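Side-chain contacts in alpha-acetolactate decarboxylase (Bacillus subtilis subsp. subtilis str. 168, PDB 5XNE), which catalyses the decarboxylation of acetolactate to (R)-acetoin, a step of butanediol biosynthesis that may also serve to control internal pH in stationary cells: residues 22-25 / 26-29; 62-65 / 66-70; 132-136 / 137-141; 213-217 / 218-222. All coordinates share one frame; numbering follows the deposited sequence.

Interaction 1 (22-25 / 26-29)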
loop_
_atom_site.group_PDB
_atom_site.type_symbol
_atom_site.label_atom_id
_atom_site.label_comp_id
_atom_site.label_asym_id
_atom_site.label_seq_id
_atom_site.Cartn_x
_atom_site.Cartn_y
_atom_site.Cartn_z
ATOM N N PHE B 22 -1.796 -5.124 17.419
ATOM C CA PHE B 22 -1.460 -6.441 16.883
ATOM C C PHE B 22 -0.787 -7.315 17.931
ATOM O O PHE B 22 0.255 -6.962 18.487
ATOM C CB PHE B 22 -0.557 -6.341 15.658
ATOM C CG PHE B 22 -0.201 -7.690 15.072
ATOM C CD1 PHE B 22 -1.076 -8.340 14.219
ATOM C CD2 PHE B 22 1.008 -8.297 15.374
ATOM C CE1 PHE B 22 -0.745 -9.585 13.679
ATOM C CE2 PHE B 22 1.343 -9.538 14.839
ATOM C CZ PHE B 22 0.467 -10.177 14.001
ATOM N N GLU B 23 -1.390 -8.468 18.182
ATOM C CA GLU B 23 -0.900 -9.387 19.200
ATOM C C GLU B 23 -0.058 -10.484 18.575
ATOM O O GLU B 23 -0.532 -11.183 17.666
ATOM C CB GLU B 23 -2.075 -9.996 19.952
ATOM C CG GLU B 23 -1.679 -10.797 21.169
ATOM C CD GLU B 23 -2.576 -10.493 22.344
ATOM O OE1 GLU B 23 -3.504 -9.656 22.187
ATOM O OE2 GLU B 23 -2.376 -11.091 23.423
ATOM N N LEU B 24 1.177 -10.633 19.047
ATOM C CA LEU B 24 2.119 -11.557 18.410
ATOM C C LEU B 24 1.684 -13.021 18.580
ATOM O O LEU B 24 2.214 -13.911 17.917
ATOM C CB LEU B 24 3.558 -11.334 18.932
ATOM C CG LEU B 24 4.183 -9.967 18.540
ATOM C CD1 LEU B 24 5.726 -9.849 18.583
ATOM C CD2 LEU B 24 3.746 -9.563 17.179
ATOM N N SER B 25 0.684 -13.275 19.419
ATOM C CA SER B 25 0.101 -14.611 19.442
ATOM C C SER B 25 -0.457 -14.986 18.066
ATOM O O SER B 25 -0.622 -16.163 17.753
ATOM C CB SER B 25 -1.005 -14.700 20.493
ATOM O OG SER B 25 -2.142 -13.977 20.061
ATOM N N GLU B 26 -0.751 -13.994 17.235
ATOM C CA GLU B 26 -1.353 -14.294 15.954
ATOM C C GLU B 26 -0.353 -14.347 14.808
ATOM O O GLU B 26 -0.744 -14.579 13.665
ATOM C CB GLU B 26 -2.456 -13.294 15.670
ATOM C CG GLU B 26 -3.674 -13.619 16.546
ATOM C CD GLU B 26 -4.424 -12.394 16.898
ATOM O OE1 GLU B 26 -4.429 -11.483 16.056
ATOM O OE2 GLU B 26 -5.008 -12.340 18.005
ATOM N N ILE B 27 0.930 -14.175 15.111
ATOM C CA ILE B 27 1.961 -14.345 14.079
ATOM C C ILE B 27 1.798 -15.637 13.248
ATOM O O ILE B 27 1.831 -15.565 12.028
ATOM C CB ILE B 27 3.381 -14.295 14.696
ATOM C CG1 ILE B 27 3.728 -12.855 15.097
ATOM C CG2 ILE B 27 4.425 -14.860 13.712
ATOM C CD1 ILE B 27 5.078 -12.706 15.755
ATOM N N PRO B 28 1.566 -16.804 13.893
ATOM C CA PRO B 28 1.478 -18.008 13.054
ATOM C C PRO B 28 0.330 -18.025 12.042
ATOM O O PRO B 28 0.364 -18.845 11.122
ATOM C CB PRO B 28 1.285 -19.135 14.080
ATOM C CG PRO B 28 1.841 -18.613 15.335
ATOM C CD PRO B 28 1.532 -17.143 15.328
ATOM N N LYS B 29 -0.661 -17.149 12.189
ATOM C CA LYS B 29 -1.722 -17.038 11.199
ATOM C C LYS B 29 -1.262 -16.348 9.916
ATOM O O LYS B 29 -1.901 -16.492 8.874
ATOM C CB LYS B 29 -2.923 -16.259 11.762
ATOM C CG LYS B 29 -3.497 -16.819 13.056
ATOM C CD LYS B 29 -4.717 -15.994 13.500
ATOM C CE LYS B 29 -5.420 -16.633 14.696
ATOM N NZ LYS B 29 -4.521 -16.799 15.880
#
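E26, I27 and S25 carry the turn leading away from strand 22-23; the E26 and I27 amides each bind a carbonyl three residues back. The amide N of E26 donates to E23 O over 2.9 Å in a nearly straight bond, 166° at the hydrogen, and E26 CB rests 3.5 Å from the same E23 O. One step on, I27 N reaches L24 O at 3.1 Å, well above the plane of that carbonyl. I27 then lays its CG1–CD1 branch beside L24, the two side chains pointing the same way, with I27 CD1 3.7 Å from L24 CD2. CG1 of I27 stands anti to its carbonyl carbon (chi1 -73°), and this brings CG1 also to the edge of the F22 ring, 4.1 Å from F22 CE2. An alanine in place of L24 takes the branched end away from I27 CD1, and would probably leave a gap there and the I27 branch freer to turn. S25 O lies 3.4 Å from P28 CD; P28 has no N-H, so the i to i+3 series skips that carbonyl. Outside the turn, F22 leans on Y5 and V7 of strand 3-7, and I27 on F75 of strand 73-76. Successive i to i+3 bonds of this kind mark a 3-10 turn, which here carries the chain from the end of strand 22-23 into the weakly bonded helix that follows.

Interaction 2 (62-65 / 66-70)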
loop_
_atom_site.group_PDB
_atom_site.type_symbol
_atom_site.label_atom_id
_atom_site.label_comp_id
_atom_site.label_asym_id
_atom_site.label_seq_id
_atom_site.Cartn_x
_atom_site.Cartn_y
_atom_site.Cartn_z
ATOM N N THR B 62 14.897 -12.248 23.416
ATOM C CA THR B 62 13.882 -13.029 24.109
ATOM C C THR B 62 12.834 -13.517 23.132
ATOM O O THR B 62 12.309 -12.727 22.342
ATOM C CB THR B 62 13.197 -12.193 25.205
ATOM O OG1 THR B 62 14.195 -11.532 25.990
ATOM C CG2 THR B 62 12.321 -13.067 26.101
ATOM N N PRO B 63 12.518 -14.817 23.171
ATOM C CA PRO B 63 11.436 -15.337 22.337
ATOM C C PRO B 63 10.150 -14.556 22.553
ATOM O O PRO B 63 9.828 -14.178 23.680
ATOM C CB PRO B 63 11.295 -16.788 22.809
ATOM C CG PRO B 63 12.674 -17.145 23.293
ATOM C CD PRO B 63 13.207 -15.885 23.925
ATOM N N VAL B 64 9.429 -14.277 21.475
ATOM C CA VAL B 64 8.173 -13.565 21.627
ATOM C C VAL B 64 7.138 -14.503 22.230
ATOM O O VAL B 64 7.214 -15.734 22.083
ATOM C CB VAL B 64 7.652 -12.996 20.291
ATOM C CG1 VAL B 64 8.697 -12.082 19.644
ATOM C CG2 VAL B 64 7.248 -14.117 19.367
ATOM N N GLN B 65 6.175 -13.914 22.920
ATOM C CA GLN B 65 5.108 -14.676 23.536
ATOM C C GLN B 65 3.743 -14.042 23.265
ATOM O O GLN B 65 3.654 -12.900 22.794
ATOM C CB GLN B 65 5.356 -14.803 25.046
ATOM C CG GLN B 65 5.351 -13.491 25.811
ATOM C CD GLN B 65 5.598 -13.664 27.314
ATOM O OE1 GLN B 65 6.171 -14.664 27.753
ATOM N NE2 GLN B 65 5.149 -12.694 28.107
ATOM N N ASN B 66 2.708 -14.822 23.567
ATOM C CA ASN B 66 1.284 -14.470 23.530
ATOM C C ASN B 66 0.880 -12.991 23.477
ATOM O O ASN B 66 0.411 -12.515 22.446
ATOM C CB ASN B 66 0.598 -15.102 24.758
ATOM C CG ASN B 66 0.554 -16.633 24.699
ATOM O OD1 ASN B 66 -0.287 -17.222 24.012
ATOM N ND2 ASN B 66 1.467 -17.282 25.425
ATOM N N GLY B 67 1.030 -12.269 24.579
ATOM C CA GLY B 67 0.486 -10.919 24.650
ATOM C C GLY B 67 1.453 -9.803 24.293
ATOM O O GLY B 67 1.223 -8.645 24.632
ATOM N N ASP B 68 2.555 -10.148 23.635
ATOM C CA ASP B 68 3.421 -9.123 23.062
ATOM C C ASP B 68 2.635 -8.372 21.981
ATOM O O ASP B 68 1.913 -8.984 21.188
ATOM C CB ASP B 68 4.695 -9.735 22.471
ATOM C CG ASP B 68 5.636 -10.301 23.532
ATOM O OD1 ASP B 68 5.528 -9.932 24.732
ATOM O OD2 ASP B 68 6.516 -11.096 23.144
ATOM N N ARG B 69 2.746 -7.047 21.972
ATOM C CA ARG B 69 2.012 -6.224 21.003
ATOM C C ARG B 69 2.959 -5.445 20.108
ATOM O O ARG B 69 4.092 -5.159 20.492
ATOM C CB ARG B 69 1.066 -5.246 21.714
ATOM C CG ARG B 69 -0.048 -5.912 22.523
ATOM C CD ARG B 69 -0.853 -4.916 23.395
ATOM N NE ARG B 69 -1.489 -3.801 22.680
ATOM C CZ ARG B 69 -2.339 -2.939 23.252
ATOM N NH1 ARG B 69 -2.654 -3.080 24.537
ATOM N NH2 ARG B 69 -2.889 -1.946 22.552
ATOM N N SER B 70 2.492 -5.093 18.910
ATOM C CA SER B 70 3.304 -4.314 17.982
ATOM C C SER B 70 2.529 -3.224 17.258
ATOM O O SER B 70 1.401 -3.456 16.836
ATOM C CB SER B 70 3.939 -5.217 16.927
ATOM O OG SER B 70 4.615 -4.411 15.980
HETATM O O HOH W 1 3.462 -11.142 26.677
#
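The carboxylate of D68 folds back on Q65 and takes its backbone N-H: Q65 N lies 2.8 Å from D68 OD2, and the bond is close to straight at 170°, although the donor comes from above the carboxylate plane. The same oxygen, D68 OD2, sits 3.6 Å from V64 CB. The D68 backbone N donates in turn to Q65 O at 3.1 Å, so D68 holds Q65 through both its side chain and its main chain. This second bond closes a beta turn over Q65, N66, G67 and D68, a surface bend between strand 60-63 and strand 69-70, which pair with different neighbours (51-56 and 22-23). The Q65 side chain crosses that of D68 at about a right angle. Its CG lies between the backbone N and the carbonyl carbon (chi1 63°) and comes 3.7 Å from D68 OD1, while the extended chain beyond brings the amide to within 22° of the carboxylate plane. A water spans the remaining distance, accepting from Q65 NE2 at 2.7 Å and donating to D68 OD1 at 3.1 Å. In the next shell R54 forms a salt bridge to D68 OD1, its second partner. Cutting D68 back to an alanine is likely to leave Q65 N without its acceptor, R54 without this carboxylate and the bridging water with a weaker hold. Farther out, V64 and D68 pack against L24.

Interaction 3 (132-136 / 137-141); sequences PYVPM and VEAVK
V134 and A139 meet across the start of a short helix, in a contact that clamps the loop following strand 117-124 to the first turn of helix 136-139. The CG2 methyl of V134 touches A139 CB at 4.0 Å and, just beside it, E138 CB at 3.8 Å; the V134 and E138 side chains cross at about a right angle. Between these residues P135 holds the N-cap position. Its carbonyl oxygen takes A139 N at 3.0 Å, in the carbonyl plane, and E138 N makes a second, weak bond to it. One residue on, V140 N bonds M136 O, also at 3.0 Å. M136 lies on a different face of the turn: with CG anti to the backbone N (chi1 -165°) and the chain extended beyond, it passes V140 so that M136 CG is 3.9 Å and M136 CE 4.0 Å from V140 CG1. Farther out, M136 is enclosed by M10 and L13 of helix 10-14, by T232 and by R124, and its side chain lies about 7 Å from the bound zinc ion. On the exposed side K141 NZ and E138 OE1 form a salt bridge of 2.6 Å, the lysine approaching on the syn side of the carboxylate. The contact of V134, just before the N-cap, with A139, four places into the helix, matches a hydrophobic staple at the start of helix 136-139, whose buried methionine lies close to the zinc ion.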
loop_
_atom_site.group_PDB
_atom_site.type_symbol
_atom_site.label_atom_id
_atom_site.label_comp_id
_atom_site.label_asym_id
_atom_site.label_seq_id
_atom_site.Cartn_x
_atom_site.Cartn_y
_atom_site.Cartn_z
ATOM N N PRO B 132 4.641 11.074 27.424
ATOM C CA PRO B 132 4.154 11.227 26.053
ATOM C C PRO B 132 5.254 10.955 25.044
ATOM O O PRO B 132 6.394 11.382 25.222
ATOM C CB PRO B 132 3.708 12.688 25.996
ATOM C CG PRO B 132 4.586 13.366 26.980
ATOM C CD PRO B 132 4.824 12.383 28.084
ATOM N N TYR B 133 4.897 10.229 23.998
ATOM C CA TYR B 133 5.863 9.838 22.985
ATOM C C TYR B 133 6.330 11.032 22.154
ATOM O O TYR B 133 5.577 11.985 21.928
ATOM C CB TYR B 133 5.252 8.773 22.072
ATOM C CG TYR B 133 4.976 7.440 22.735
ATOM C CD1 TYR B 133 5.777 6.961 23.768
ATOM C CD2 TYR B 133 3.903 6.653 22.321
ATOM C CE1 TYR B 133 5.529 5.733 24.365
ATOM C CE2 TYR B 133 3.643 5.427 22.911
ATOM C CZ TYR B 133 4.457 4.962 23.922
ATOM O OH TYR B 133 4.198 3.733 24.489
ATOM N N VAL B 134 7.578 10.966 21.706
ATOM C CA VAL B 134 8.125 11.925 20.754
ATOM C C VAL B 134 8.180 11.306 19.353
ATOM O O VAL B 134 8.099 10.079 19.218
ATOM C CB VAL B 134 9.527 12.396 21.192
ATOM C CG1 VAL B 134 9.451 12.968 22.605
ATOM C CG2 VAL B 134 10.542 11.256 21.130
ATOM N N PRO B 135 8.299 12.141 18.303
ATOM C CA PRO B 135 8.392 11.580 16.949
ATOM C C PRO B 135 9.625 10.697 16.800
ATOM O O PRO B 135 10.605 10.855 17.546
ATOM C CB PRO B 135 8.492 12.818 16.053
ATOM C CG PRO B 135 7.884 13.917 16.864
ATOM C CD PRO B 135 8.259 13.613 18.281
ATOM N N MET B 136 9.584 9.776 15.845
ATOM C CA MET B 136 10.647 8.782 15.745
ATOM C C MET B 136 12.013 9.383 15.431
ATOM O O MET B 136 13.022 8.852 15.877
ATOM C CB MET B 136 10.303 7.727 14.697
ATOM C CG MET B 136 11.179 6.501 14.824
ATOM S SD MET B 136 10.653 5.184 13.719
ATOM C CE MET B 136 11.978 3.990 13.998
ATOM N N VAL B 137 12.042 10.484 14.683
ATOM C CA VAL B 137 13.313 11.147 14.380
ATOM C C VAL B 137 14.014 11.568 15.671
ATOM O O VAL B 137 15.241 11.484 15.779
ATOM C CB VAL B 137 13.106 12.366 13.457
ATOM C CG1 VAL B 137 14.334 13.281 13.474
ATOM C CG2 VAL B 137 12.819 11.901 12.040
ATOM N N GLU B 138 13.232 11.971 16.669
ATOM C CA GLU B 138 13.797 12.319 17.971
ATOM C C GLU B 138 14.114 11.080 18.788
ATOM O O GLU B 138 15.133 11.023 19.478
ATOM C CB GLU B 138 12.838 13.225 18.755
ATOM C CG GLU B 138 12.481 14.510 18.030
ATOM C CD GLU B 138 13.704 15.300 17.578
ATOM O OE1 GLU B 138 14.732 15.287 18.294
ATOM O OE2 GLU B 138 13.631 15.935 16.500
ATOM N N ALA B 139 13.233 10.085 18.714
ATOM C CA ALA B 139 13.367 8.896 19.540
ATOM C C ALA B 139 14.626 8.084 19.209
ATOM O O ALA B 139 15.191 7.436 20.093
ATOM C CB ALA B 139 12.120 8.015 19.406
ATOM N N VAL B 140 15.074 8.115 17.954
ATOM C CA VAL B 140 16.216 7.280 17.568
ATOM C C VAL B 140 17.566 7.944 17.811
ATOM O O VAL B 140 18.597 7.282 17.735
ATOM C CB VAL B 140 16.160 6.865 16.083
ATOM C CG1 VAL B 140 14.939 5.980 15.813
ATOM C CG2 VAL B 140 16.178 8.086 15.181
ATOM N N LYS B 141 17.566 9.237 18.109
ATOM C CA LYS B 141 18.827 9.954 18.303
ATOM C C LYS B 141 19.712 9.342 19.398
ATOM O O LYS B 141 20.933 9.449 19.328
ATOM C CB LYS B 141 18.553 11.425 18.610
ATOM C CG LYS B 141 18.084 12.203 17.391
ATOM C CD LYS B 141 17.787 13.660 17.721
ATOM C CE LYS B 141 17.406 14.434 16.469
ATOM N NZ LYS B 141 16.859 15.780 16.802
#

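Interaction 4 (213-217 / 218-222); sequences ADFFN and ANLDN
F215 and L220 form the packed side of this contact, and the chain between them turns at A218. The F215 side chain crosses that of L220 at about a right angle, placing F215 CE1 3.9 Å from L220 CD1. Because F215 CG lies anti to its backbone N (chi1 -180°), the ring, which starts out away from the loop, comes back to meet the leucine. A218 tucks against the helix end: A218 CB touches D214 O at 3.4 Å. A218 N donates to F215 O at 3.2 Å, from well above that carbonyl plane. The solvent side is looser. N217 and N219 are exposed, and N219 OD1 receives D221 N in a weak bond of 3.4 Å that draws an Asx turn. Helix 10-14 covers the packed side, through S12 against F215 and T11 and S12 against L220. From the second subunit, N107 gives its ND2 to F215 O and to A218 O, and L108 of that subunit packs on F215 and F216. This is a helix end running into extended chain, with F215 O and F216 O of the helix, and A218 O just beyond, bonded to N107 and S105 of the second subunit at the dimer interface.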
loop_
_atom_site.group_PDB
_atom_site.type_symbol
_atom_site.label_atom_id
_atom_site.label_comp_id
_atom_site.label_asym_id
_atom_site.label_seq_id
_atom_site.Cartn_x
_atom_site.Cartn_y
_atom_site.Cartn_z
ATOM N N ALA B 213 -7.353 4.297 18.908
ATOM C CA ALA B 213 -7.598 5.719 18.824
ATOM C C ALA B 213 -6.321 6.457 18.413
ATOM O O ALA B 213 -6.381 7.427 17.663
ATOM C CB ALA B 213 -8.129 6.249 20.152
ATOM N N ASP B 214 -5.166 5.983 18.888
ATOM C CA ASP B 214 -3.884 6.593 18.535
ATOM C C ASP B 214 -3.662 6.609 17.026
ATOM O O ASP B 214 -3.230 7.610 16.465
ATOM C CB ASP B 214 -2.722 5.849 19.197
ATOM C CG ASP B 214 -2.652 6.082 20.682
ATOM O OD1 ASP B 214 -3.187 7.110 21.145
ATOM O OD2 ASP B 214 -2.052 5.233 21.381
ATOM N N PHE B 215 -3.961 5.498 16.370
ATOM C CA PHE B 215 -3.788 5.459 14.928
ATOM C C PHE B 215 -4.854 6.303 14.240
ATOM O O PHE B 215 -4.551 7.050 13.314
ATOM C CB PHE B 215 -3.837 4.027 14.395
ATOM C CG PHE B 215 -3.655 3.957 12.906
ATOM C CD1 PHE B 215 -2.379 4.018 12.354
ATOM C CD2 PHE B 215 -4.753 3.876 12.058
ATOM C CE1 PHE B 215 -2.202 3.984 10.974
ATOM C CE2 PHE B 215 -4.585 3.846 10.665
ATOM C CZ PHE B 215 -3.306 3.898 10.133
ATOM N N PHE B 216 -6.104 6.172 14.678
ATOM C CA PHE B 216 -7.198 6.953 14.086
ATOM C C PHE B 216 -6.889 8.457 14.107
ATOM O O PHE B 216 -7.155 9.187 13.136
ATOM C CB PHE B 216 -8.512 6.714 14.832
ATOM C CG PHE B 216 -9.255 5.471 14.417
ATOM C CD1 PHE B 216 -8.581 4.281 14.143
ATOM C CD2 PHE B 216 -10.643 5.484 14.335
ATOM C CE1 PHE B 216 -9.271 3.147 13.786
ATOM C CE2 PHE B 216 -11.355 4.338 13.970
ATOM C CZ PHE B 216 -10.671 3.169 13.702
ATOM N N ASN B 217 -6.326 8.915 15.226
ATOM C CA ASN B 217 -6.081 10.340 15.449
ATOM C C ASN B 217 -4.701 10.840 15.011
ATOM O O ASN B 217 -4.408 12.032 15.121
ATOM C CB ASN B 217 -6.286 10.664 16.934
ATOM C CG ASN B 217 -7.723 10.496 17.369
ATOM O OD1 ASN B 217 -8.647 10.707 16.586
ATOM N ND2 ASN B 217 -7.923 10.115 18.635
ATOM N N ALA B 218 -3.856 9.940 14.521
ATOM C CA ALA B 218 -2.499 10.301 14.112
ATOM C C ALA B 218 -2.472 11.268 12.932
ATOM O O ALA B 218 -3.369 11.269 12.084
ATOM C CB ALA B 218 -1.696 9.053 13.764
ATOM N N ASN B 219 -1.409 12.069 12.876
ATOM C CA ASN B 219 -1.166 12.947 11.738
ATOM C C ASN B 219 -0.205 12.275 10.770
ATOM O O ASN B 219 0.999 12.182 11.025
ATOM C CB ASN B 219 -0.618 14.295 12.208
ATOM C CG ASN B 219 -0.333 15.239 11.059
ATOM O OD1 ASN B 219 -0.980 15.179 10.011
ATOM N ND2 ASN B 219 0.645 16.120 11.249
ATOM N N LEU B 220 -0.744 11.787 9.659
ATOM C CA LEU B 220 0.048 11.018 8.715
ATOM C C LEU B 220 0.263 11.796 7.430
ATOM O O LEU B 220 0.511 11.216 6.369
ATOM C CB LEU B 220 -0.628 9.681 8.416
ATOM C CG LEU B 220 -0.907 8.814 9.642
ATOM C CD1 LEU B 220 -1.415 7.441 9.241
ATOM C CD2 LEU B 220 0.353 8.688 10.482
ATOM N N ASP B 221 0.156 13.115 7.520
ATOM C CA ASP B 221 0.335 13.938 6.336
ATOM C C ASP B 221 1.587 14.794 6.470
ATOM O O ASP B 221 1.535 16.024 6.479
ATOM C CB ASP B 221 -0.914 14.783 6.079
ATOM C CG ASP B 221 -2.119 13.926 5.682
ATOM O OD1 ASP B 221 -2.010 13.160 4.695
ATOM O OD2 ASP B 221 -3.175 14.012 6.354
ATOM N N ASN B 222 2.714 14.100 6.584
ATOM C CA ASN B 222 4.043 14.699 6.572
ATOM C C ASN B 222 4.635 14.646 5.165
ATOM O O ASN B 222 5.084 13.593 4.720
ATOM C CB ASN B 222 4.945 13.965 7.566
ATOM C CG ASN B 222 6.406 14.425 7.529
ATOM O OD1 ASN B 222 6.778 15.384 6.847
ATOM N ND2 ASN B 222 7.245 13.715 8.274
#

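How the interactions relate
Following the chain from the N terminus, the four contacts come in series, each a local turn, and none nests within or crosses another. Interaction 1 closes the turn from strand 22-23 into helix 27-30, and interaction 2 the beta turn between strand 60-63 and strand 69-70. Though separate in sequence, these two touch: strands 22-23 and 69-70 pair antiparallel, with probable hydrogen bonds from L24 N to D68 O and from S70 N to F22 O. Interactions 3 and 4 shape a helix start and a helix exit; their nearest atoms are about 6 Å apart, and both pack against helix 10-14, which links them without direct touch.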